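Local structure of geranylgeranyl Pyrophosphate Synthetase (Geoglobus acetivorans, 5JFQ) at the interface of chains A and B. The protein catalyses the stepwise addition of three isopentenyl diphosphate units to dimethylallyl diphosphate, making mainly geranylgeranyl diphosphate, and acts as a magnesium-dependent homodimer. Coordinates in Å, arbitrary orientation; residue numbers count along the deposited sequence, not the author numbering. Chains: chain A/B, Geranylgeranyl Pyrophosphate Synthetase.

Contact 1: the interface of chains A and B. Residues chain A 79, 83, 87, 113, 116, 144-145, 148-149, 151; chain B 32, 83, 109-110, 113-114, 116-117.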
loop_
_atom_site.group_PDB
_atom_site.type_symbol
_atom_site.label_atom_id
_atom_site.label_comp_id
_atom_site.label_asym_id
_atom_site.label_seq_id
_atom_site.Cartn_x
_atom_site.Cartn_y
_atom_site.Cartn_z
ATOM N N PHE A 79 8.375 3.375 0.070
ATOM C CA PHE A 79 7.577 2.249 -0.290
ATOM C C PHE A 79 7.649 1.996 -1.776
ATOM O O PHE A 79 7.715 0.873 -2.176
ATOM C CB PHE A 79 6.140 2.409 0.203
ATOM C CG PHE A 79 5.102 2.151 -0.833
ATOM C CD1 PHE A 79 4.892 0.902 -1.312
ATOM C CD2 PHE A 79 4.372 3.175 -1.340
ATOM C CE1 PHE A 79 3.988 0.683 -2.285
ATOM C CE2 PHE A 79 3.470 2.968 -2.310
ATOM C CZ PHE A 79 3.268 1.717 -2.781
ATOM N N HIS A 83 9.074 -1.655 -3.741
ATOM C CA HIS A 83 8.307 -2.362 -4.758
ATOM C C HIS A 83 8.892 -2.175 -6.155
ATOM O O HIS A 83 8.890 -3.115 -6.962
ATOM C CB HIS A 83 6.854 -1.909 -4.703
ATOM C CG HIS A 83 6.096 -2.548 -3.589
ATOM N ND1 HIS A 83 4.727 -2.453 -3.457
ATOM C CD2 HIS A 83 6.526 -3.325 -2.564
ATOM C CE1 HIS A 83 4.345 -3.139 -2.393
ATOM N NE2 HIS A 83 5.416 -3.675 -1.832
ATOM N N MET A 87 10.708 -4.996 -9.321
ATOM C CA MET A 87 10.344 -5.127 -10.726
ATOM C C MET A 87 11.426 -4.722 -11.710
ATOM O O MET A 87 11.329 -5.099 -12.880
ATOM C CB MET A 87 9.090 -4.310 -11.038
ATOM C CG MET A 87 8.017 -4.410 -10.007
ATOM S SD MET A 87 6.882 -3.012 -10.233
ATOM C CE MET A 87 5.640 -3.458 -9.034
ATOM N N ASP A 113 4.341 -2.750 1.644
ATOM C CA ASP A 113 2.975 -2.668 2.146
ATOM C C ASP A 113 2.930 -2.161 3.577
ATOM O O ASP A 113 1.950 -1.526 3.971
ATOM C CB ASP A 113 2.290 -4.035 2.069
ATOM C CG ASP A 113 2.097 -4.510 0.650
ATOM O OD1 ASP A 113 2.360 -3.725 -0.274
ATOM O OD2 ASP A 113 1.679 -5.671 0.449
ATOM N N TYR A 116 3.602 1.494 3.452
ATOM C CA TYR A 116 2.452 2.100 2.798
ATOM C C TYR A 116 1.394 2.489 3.815
ATOM O O TYR A 116 0.906 3.626 3.817
ATOM C CB TYR A 116 1.871 1.122 1.792
ATOM C CG TYR A 116 1.201 1.709 0.565
ATOM C CD1 TYR A 116 0.987 0.901 -0.533
ATOM C CD2 TYR A 116 0.754 3.043 0.499
ATOM C CE1 TYR A 116 0.376 1.368 -1.673
ATOM C CE2 TYR A 116 0.135 3.535 -0.661
ATOM C CZ TYR A 116 -0.035 2.667 -1.755
ATOM O OH TYR A 116 -0.613 3.008 -2.970
ATOM N N CYS A 144 -0.770 8.311 -4.818
ATOM C CA CYS A 144 -0.287 6.941 -4.794
ATOM C C CYS A 144 -0.836 6.153 -5.975
ATOM O O CYS A 144 -0.078 5.490 -6.692
ATOM C CB CYS A 144 -0.648 6.290 -3.462
ATOM S SG CYS A 144 0.276 6.990 -2.104
ATOM N N VAL A 145 -2.148 6.253 -6.224
ATOM C CA VAL A 145 -2.731 5.571 -7.378
ATOM C C VAL A 145 -2.042 6.020 -8.641
ATOM O O VAL A 145 -1.751 5.213 -9.527
ATOM C CB VAL A 145 -4.242 5.818 -7.476
ATOM C CG1 VAL A 145 -4.724 5.492 -8.892
ATOM C CG2 VAL A 145 -4.978 4.983 -6.443
ATOM N N CYS A 148 1.465 4.385 -9.171
ATOM C CA CYS A 148 1.311 3.040 -9.701
ATOM C C CYS A 148 0.987 3.072 -11.185
ATOM O O CYS A 148 1.523 2.277 -11.966
ATOM C CB CYS A 148 0.221 2.300 -8.930
ATOM S SG CYS A 148 0.574 2.177 -7.171
ATOM N N GLU A 149 0.119 3.991 -11.600
ATOM C CA GLU A 149 -0.103 4.162 -13.030
ATOM C C GLU A 149 1.178 4.602 -13.726
ATOM O O GLU A 149 1.475 4.157 -14.838
ATOM C CB GLU A 149 -1.231 5.165 -13.275
ATOM C CG GLU A 149 -2.560 4.698 -12.755
ATOM C CD GLU A 149 -3.543 5.830 -12.641
ATOM O OE1 GLU A 149 -3.144 6.952 -12.996
ATOM O OE2 GLU A 149 -4.693 5.597 -12.217
ATOM N N GLN A 151 4.344 4.024 -12.669
ATOM C CA GLN A 151 5.238 2.878 -12.680
ATOM C C GLN A 151 4.810 1.886 -13.757
ATOM O O GLN A 151 5.643 1.420 -14.546
ATOM C CB GLN A 151 5.276 2.243 -11.292
ATOM C CG GLN A 151 6.188 1.031 -11.152
ATOM C CD GLN A 151 7.613 1.283 -11.627
ATOM O OE1 GLN A 151 8.044 2.439 -11.786
ATOM N NE2 GLN A 151 8.350 0.197 -11.872
ATOM N N LEU B 32 -3.276 -2.221 -15.873
ATOM C CA LEU B 32 -3.212 -2.142 -14.417
ATOM C C LEU B 32 -4.580 -2.369 -13.782
ATOM O O LEU B 32 -4.697 -3.051 -12.752
ATOM C CB LEU B 32 -2.640 -0.786 -14.012
ATOM C CG LEU B 32 -2.536 -0.505 -12.516
ATOM C CD1 LEU B 32 -1.675 -1.573 -11.839
ATOM C CD2 LEU B 32 -1.992 0.904 -12.253
ATOM N N HIS B 83 -1.540 -9.478 -3.128
ATOM C CA HIS B 83 -0.162 -9.668 -2.681
ATOM C C HIS B 83 0.065 -11.050 -2.054
ATOM O O HIS B 83 1.163 -11.614 -2.170
ATOM C CB HIS B 83 0.214 -8.543 -1.725
ATOM C CG HIS B 83 0.473 -7.245 -2.420
ATOM N ND1 HIS B 83 1.082 -6.172 -1.802
ATOM C CD2 HIS B 83 0.213 -6.852 -3.692
ATOM C CE1 HIS B 83 1.204 -5.183 -2.672
ATOM N NE2 HIS B 83 0.677 -5.568 -3.822
ATOM N N ILE B 109 1.761 -6.701 -8.238
ATOM C CA ILE B 109 2.172 -5.828 -7.149
ATOM C C ILE B 109 1.504 -4.467 -7.291
ATOM O O ILE B 109 0.854 -3.978 -6.358
ATOM C CB ILE B 109 3.703 -5.718 -7.100
ATOM C CG1 ILE B 109 4.304 -7.093 -6.746
ATOM C CG2 ILE B 109 4.123 -4.631 -6.104
ATOM C CD1 ILE B 109 5.806 -7.158 -6.866
ATOM N N LEU B 110 1.618 -3.855 -8.475
ATOM C CA LEU B 110 0.992 -2.552 -8.701
ATOM C C LEU B 110 -0.518 -2.613 -8.539
ATOM O O LEU B 110 -1.131 -1.624 -8.121
ATOM C CB LEU B 110 1.326 -2.003 -10.094
ATOM C CG LEU B 110 2.793 -1.671 -10.406
ATOM C CD1 LEU B 110 3.021 -1.306 -11.891
ATOM C CD2 LEU B 110 3.336 -0.601 -9.467
ATOM N N ASP B 113 -1.124 -2.507 -4.893
ATOM C CA ASP B 113 -0.714 -1.169 -4.467
ATOM C C ASP B 113 -1.764 -0.132 -4.829
ATOM O O ASP B 113 -1.942 0.851 -4.102
ATOM C CB ASP B 113 0.613 -0.776 -5.103
ATOM C CG ASP B 113 1.795 -1.461 -4.468
ATOM O OD1 ASP B 113 1.628 -2.155 -3.447
ATOM O OD2 ASP B 113 2.912 -1.290 -4.997
ATOM N N THR B 114 -2.458 -0.343 -5.952
ATOM C CA THR B 114 -3.502 0.568 -6.401
ATOM C C THR B 114 -4.757 0.419 -5.557
ATOM O O THR B 114 -5.313 1.408 -5.063
ATOM C CB THR B 114 -3.836 0.307 -7.865
ATOM O OG1 THR B 114 -2.681 0.539 -8.689
ATOM C CG2 THR B 114 -4.987 1.217 -8.293
ATOM N N TYR B 116 -4.746 -0.641 -2.639
ATOM C CA TYR B 116 -4.341 -0.170 -1.315
ATOM C C TYR B 116 -4.581 1.329 -1.171
ATOM O O TYR B 116 -5.184 1.778 -0.196
ATOM C CB TYR B 116 -2.863 -0.505 -1.098
ATOM C CG TYR B 116 -2.361 -0.750 0.322
ATOM C CD1 TYR B 116 -3.124 -0.461 1.464
ATOM C CD2 TYR B 116 -1.080 -1.265 0.503
ATOM C CE1 TYR B 116 -2.599 -0.696 2.751
ATOM C CE2 TYR B 116 -0.544 -1.495 1.752
ATOM C CZ TYR B 116 -1.288 -1.227 2.872
ATOM O OH TYR B 116 -0.668 -1.509 4.077
ATOM N N ALA B 117 -4.096 2.123 -2.128
ATOM C CA ALA B 117 -4.355 3.558 -2.085
ATOM C C ALA B 117 -5.841 3.843 -2.282
ATOM O O ALA B 117 -6.417 4.699 -1.591
ATOM C CB ALA B 117 -3.521 4.289 -3.144
#

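Contact 2: the interface of chains A and B. Residues chain A 152, 155; chain B 29, 31-32, 106-107, 110.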
loop_
_atom_site.group_PDB
_atom_site.type_symbol
_atom_site.label_atom_id
_atom_site.label_comp_id
_atom_site.label_asym_id
_atom_site.label_seq_id
_atom_site.Cartn_x
_atom_site.Cartn_y
_atom_site.Cartn_z
ATOM N N PHE A 152 3.502 1.616 -13.855
ATOM C CA PHE A 152 3.003 0.721 -14.895
ATOM C C PHE A 152 3.391 1.217 -16.287
ATOM O O PHE A 152 3.902 0.449 -17.113
ATOM C CB PHE A 152 1.482 0.557 -14.791
ATOM C CG PHE A 152 0.937 -0.420 -15.770
ATOM C CD1 PHE A 152 0.528 -0.005 -17.025
ATOM C CD2 PHE A 152 0.902 -1.777 -15.471
ATOM C CE1 PHE A 152 0.061 -0.922 -17.957
ATOM C CE2 PHE A 152 0.428 -2.702 -16.395
ATOM C CZ PHE A 152 0.008 -2.276 -17.637
ATOM N N MET A 155 7.085 0.704 -17.103
ATOM C CA MET A 155 7.386 -0.671 -17.477
ATOM C C MET A 155 6.886 -0.983 -18.874
ATOM O O MET A 155 7.585 -1.643 -19.647
ATOM C CB MET A 155 6.787 -1.636 -16.465
ATOM C CG MET A 155 7.638 -1.756 -15.214
ATOM S SD MET A 155 6.936 -2.928 -14.061
ATOM C CE MET A 155 5.181 -2.759 -14.406
ATOM N N PRO B 29 -4.134 2.977 -16.980
ATOM C CA PRO B 29 -3.807 1.941 -17.976
ATOM C C PRO B 29 -4.671 0.702 -17.779
ATOM O O PRO B 29 -4.663 0.153 -16.662
ATOM C CB PRO B 29 -2.337 1.623 -17.691
ATOM C CG PRO B 29 -1.833 2.729 -16.851
ATOM C CD PRO B 29 -3.008 3.218 -16.064
ATOM N N GLY B 31 -4.326 -2.274 -18.553
ATOM C CA GLY B 31 -3.542 -3.362 -18.001
ATOM C C GLY B 31 -3.574 -3.371 -16.489
ATOM O O GLY B 31 -3.921 -4.378 -15.869
ATOM N N LEU B 32 -3.276 -2.221 -15.873
ATOM C CA LEU B 32 -3.212 -2.142 -14.417
ATOM C C LEU B 32 -4.580 -2.369 -13.782
ATOM O O LEU B 32 -4.697 -3.051 -12.752
ATOM C CB LEU B 32 -2.640 -0.786 -14.012
ATOM C CG LEU B 32 -2.536 -0.505 -12.516
ATOM C CD1 LEU B 32 -1.675 -1.573 -11.839
ATOM C CD2 LEU B 32 -1.992 0.904 -12.253
ATOM N N PRO B 106 5.053 -8.117 -11.364
ATOM C CA PRO B 106 5.050 -6.652 -11.201
ATOM C C PRO B 106 3.667 -6.024 -11.331
ATOM O O PRO B 106 3.292 -5.204 -10.479
ATOM C CB PRO B 106 6.035 -6.180 -12.290
ATOM C CG PRO B 106 6.229 -7.343 -13.189
ATOM C CD PRO B 106 6.075 -8.539 -12.337
ATOM N N THR B 107 2.873 -6.396 -12.336
ATOM C CA THR B 107 1.534 -5.818 -12.428
ATOM C C THR B 107 0.679 -6.218 -11.234
ATOM O O THR B 107 -0.080 -5.398 -10.708
ATOM C CB THR B 107 0.855 -6.223 -13.732
ATOM O OG1 THR B 107 1.628 -5.740 -14.840
ATOM C CG2 THR B 107 -0.545 -5.625 -13.814
ATOM N N LEU B 110 1.618 -3.855 -8.475
ATOM C CA LEU B 110 0.992 -2.552 -8.701
ATOM C C LEU B 110 -0.518 -2.613 -8.539
ATOM O O LEU B 110 -1.131 -1.624 -8.121
ATOM C CB LEU B 110 1.326 -2.003 -10.094
ATOM C CG LEU B 110 2.793 -1.671 -10.406
ATOM C CD1 LEU B 110 3.021 -1.306 -11.891
ATOM C CD2 LEU B 110 3.336 -0.601 -9.467
#

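Contact 3: the interface of chains A and B. Residues chain A 124, 130-131, 133-134; chain B 130-131, 134.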
loop_
_atom_site.group_PDB
_atom_site.type_symbol
_atom_site.label_atom_id
_atom_site.label_comp_id
_atom_site.label_asym_id
_atom_site.label_seq_id
_atom_site.Cartn_x
_atom_site.Cartn_y
_atom_site.Cartn_z
ATOM N N SER A 124 -2.086 11.002 9.266
ATOM C CA SER A 124 -3.230 11.171 10.137
ATOM C C SER A 124 -2.867 11.681 11.536
ATOM O O SER A 124 -3.767 12.092 12.280
ATOM C CB SER A 124 -3.973 9.842 10.238
ATOM O OG SER A 124 -3.322 9.004 11.167
ATOM N N PRO A 130 -9.093 18.384 11.141
ATOM C CA PRO A 130 -9.455 17.086 10.542
ATOM C C PRO A 130 -9.942 17.167 9.108
ATOM O O PRO A 130 -9.648 16.271 8.302
ATOM C CB PRO A 130 -10.573 16.582 11.460
ATOM C CG PRO A 130 -10.468 17.406 12.707
ATOM C CD PRO A 130 -9.966 18.719 12.276
ATOM N N GLU A 131 -10.706 18.204 8.770
ATOM C CA GLU A 131 -11.216 18.315 7.410
ATOM C C GLU A 131 -10.072 18.418 6.418
ATOM O O GLU A 131 -10.204 18.011 5.259
ATOM C CB GLU A 131 -12.138 19.531 7.278
ATOM C CG GLU A 131 -12.998 19.794 8.490
ATOM C CD GLU A 131 -12.315 20.695 9.516
ATOM O OE1 GLU A 131 -11.615 21.656 9.100
ATOM O OE2 GLU A 131 -12.480 20.439 10.732
ATOM N N ILE A 133 -6.898 17.153 7.113
ATOM C CA ILE A 133 -6.286 15.836 7.164
ATOM C C ILE A 133 -7.017 14.898 6.219
ATOM O O ILE A 133 -6.392 14.205 5.404
ATOM C CB ILE A 133 -6.287 15.316 8.608
ATOM C CG1 ILE A 133 -5.493 16.288 9.486
ATOM C CG2 ILE A 133 -5.730 13.938 8.649
ATOM C CD1 ILE A 133 -5.354 15.878 10.917
ATOM N N VAL A 134 -8.356 14.915 6.269
ATOM C CA VAL A 134 -9.136 14.030 5.405
ATOM C C VAL A 134 -8.842 14.329 3.943
ATOM O O VAL A 134 -8.710 13.411 3.120
ATOM C CB VAL A 134 -10.645 14.147 5.709
ATOM C CG1 VAL A 134 -11.472 13.363 4.672
ATOM C CG2 VAL A 134 -10.947 13.648 7.087
ATOM N N PRO B 130 -15.292 14.724 10.409
ATOM C CA PRO B 130 -13.943 14.502 9.834
ATOM C C PRO B 130 -12.951 13.966 10.850
ATOM O O PRO B 130 -12.175 13.050 10.551
ATOM C CB PRO B 130 -13.547 15.896 9.326
ATOM C CG PRO B 130 -14.851 16.699 9.331
ATOM C CD PRO B 130 -15.665 16.142 10.431
ATOM N N GLU B 131 -12.942 14.558 12.037
ATOM C CA GLU B 131 -12.376 14.041 13.278
ATOM C C GLU B 131 -12.451 12.520 13.377
ATOM O O GLU B 131 -11.483 11.865 13.791
ATOM C CB GLU B 131 -13.151 14.699 14.414
ATOM C CG GLU B 131 -14.612 14.951 13.894
ATOM C CD GLU B 131 -15.511 15.712 14.818
ATOM O OE1 GLU B 131 -15.617 15.360 16.013
ATOM O OE2 GLU B 131 -16.128 16.688 14.334
ATOM N N VAL B 134 -10.549 10.787 10.353
ATOM C CA VAL B 134 -9.130 10.728 10.690
ATOM C C VAL B 134 -8.844 9.516 11.563
ATOM O O VAL B 134 -7.990 8.686 11.237
ATOM C CB VAL B 134 -8.677 12.029 11.369
ATOM C CG1 VAL B 134 -7.247 11.870 11.863
ATOM C CG2 VAL B 134 -8.770 13.166 10.394
#

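Contact 1: the interface of chains A and B
The residues of this part of the dimer interface lie in helices, A:Tyr116 and B:Tyr116 with ordinary helical backbone torsions, and the two copies of helix 105-123 meet about the two-fold axis with helices 67-88 and 130-159 flanking. The A:Tyr116 and B:Tyr116 rings reach toward each other tip to tip and pack edge-to-face, their planes 55° apart. Each phenol donates to a helix carbonyl of the other chain: A:Tyr116 OH lies 2.8 Å from the backbone B:Asp113 O, above the carbonyl plane. On one face of A:Tyr116, A:Phe79 CE2 sits over the ring centre and is likely to limit its movement. An alanine here would remove the tyrosine ring and its hydroxyl, and the two-fold centre would probably pack more loosely. Toward one end of the patch, A:Met87 CE touches B:Ile109 CG2 at 3.5 Å, while beside the A:Tyr116 hydroxyl B:Ala117 CB packs on A:Cys144 CB at 3.5 Å. A:His83 and B:Asp113 each hold CG anti to the carbonyl carbon, which turns imidazole and carboxylate tip to tip, nearly coplanar; this pairing might favour a protonated histidine. A:His83 ND1 gives a nearly straight bond, 170° at the hydrogen, to the syn lone pair of B:Asp113 OD2, 2.6 Å away.

Contact 2: the interface of chains A and B
Helix 130-159 of chain A lies against two elements of chain B, the first turns of helix 105-123 and the start of helix 30-36 with the loop residue B:Pro29 just ahead of it. A:Phe152 is the wedge between them. Its CG, anti to the backbone N (chi1 -176°), sends the ring toward chain B, and chi2 -90° sets which way its faces turn. B:Pro29, which follows a cis peptide bond, slides past the ring in the opposite direction and sets CB 3.4 Å from A:Phe152 CD1. Over one face, offset toward the rim, lies the backbone B:Leu32 N, while the tip atom A:Phe152 CZ is 3.7 Å from B:Gly31 CA. At another corner, B:Thr107 crosses obliquely and brings its hydroxyl OG1 to 3.6 Å from A:Phe152 CE2. One turn along, A:Met155 bends at chi3 (-31°) and meets B:Leu110 tip to tip, CE to CD1 at 3.6 Å, with its sulphur SD 3.8 Å from B:Pro106 CB. The contact therefore relies on apolar fit. It sits in the later half of helix 130-159, where that helix crosses onto the partner's helical bundle beside the N-terminal end of helix 105-123.

Contact 3: the interface of chains A and B
B:Val134 forms the apolar centre, one valine of helix 130-159 inserted against the same helix of the other chain. Its two methyls divide the work. The B:Val134 and A:Ile133 side chains cross at about a right angle, B:Val134 CG2, anti to the carbonyl carbon, resting 3.6 Å from A:Ile133 CG2, the branch that stands anti to its own backbone N. The same B:Val134 CG2 lies 4.0 Å from A:Val134 CG2, the two valines meeting obliquely close to the two-fold axis. CG1, anti to the backbone N (chi1 173°), points instead toward the loop of chain A and comes 3.5 Å from the backbone A:Ser124 O. Farther out, toward the helix starts, the prolines that open the two helices pack on one another, A:Pro130 CB to B:Pro130 CB at 3.7 Å, and their compact rings probably allow this close meeting. The rim carries acid. B:Glu131 extends beyond CG, whereas A:Glu131 bends at chi2 (89°) and crosses the partner's proline obliquely. On the aliphatic side, A:Glu131 CG touches B:Pro130 CG at 3.7 Å. Carboxylate oxygens A:Glu131 OE2 and B:Glu131 OE2 remain 6.4 Å apart, a spacing that would probably leave some repulsion between like charges.

Contact 1 and contact 2 are neighbours, their C-alpha centres about 9 Å apart, and B:Leu32 and B:Leu110 take part in both; contact 3 lies about 23 Å from contact 1 and 31 Å from contact 2. Helix 130-159 of chain A runs through all three, meeting its own copy at its start and other helices of chain B farther along. Helix 105-123 of chain B joins the first two. Polar pairing is concentrated in contact 1, while contacts 2 and 3 add apolar fit. Repeated by two-fold symmetry, this distribution would probably brace the homodimer along its length and resist rocking of the subunits.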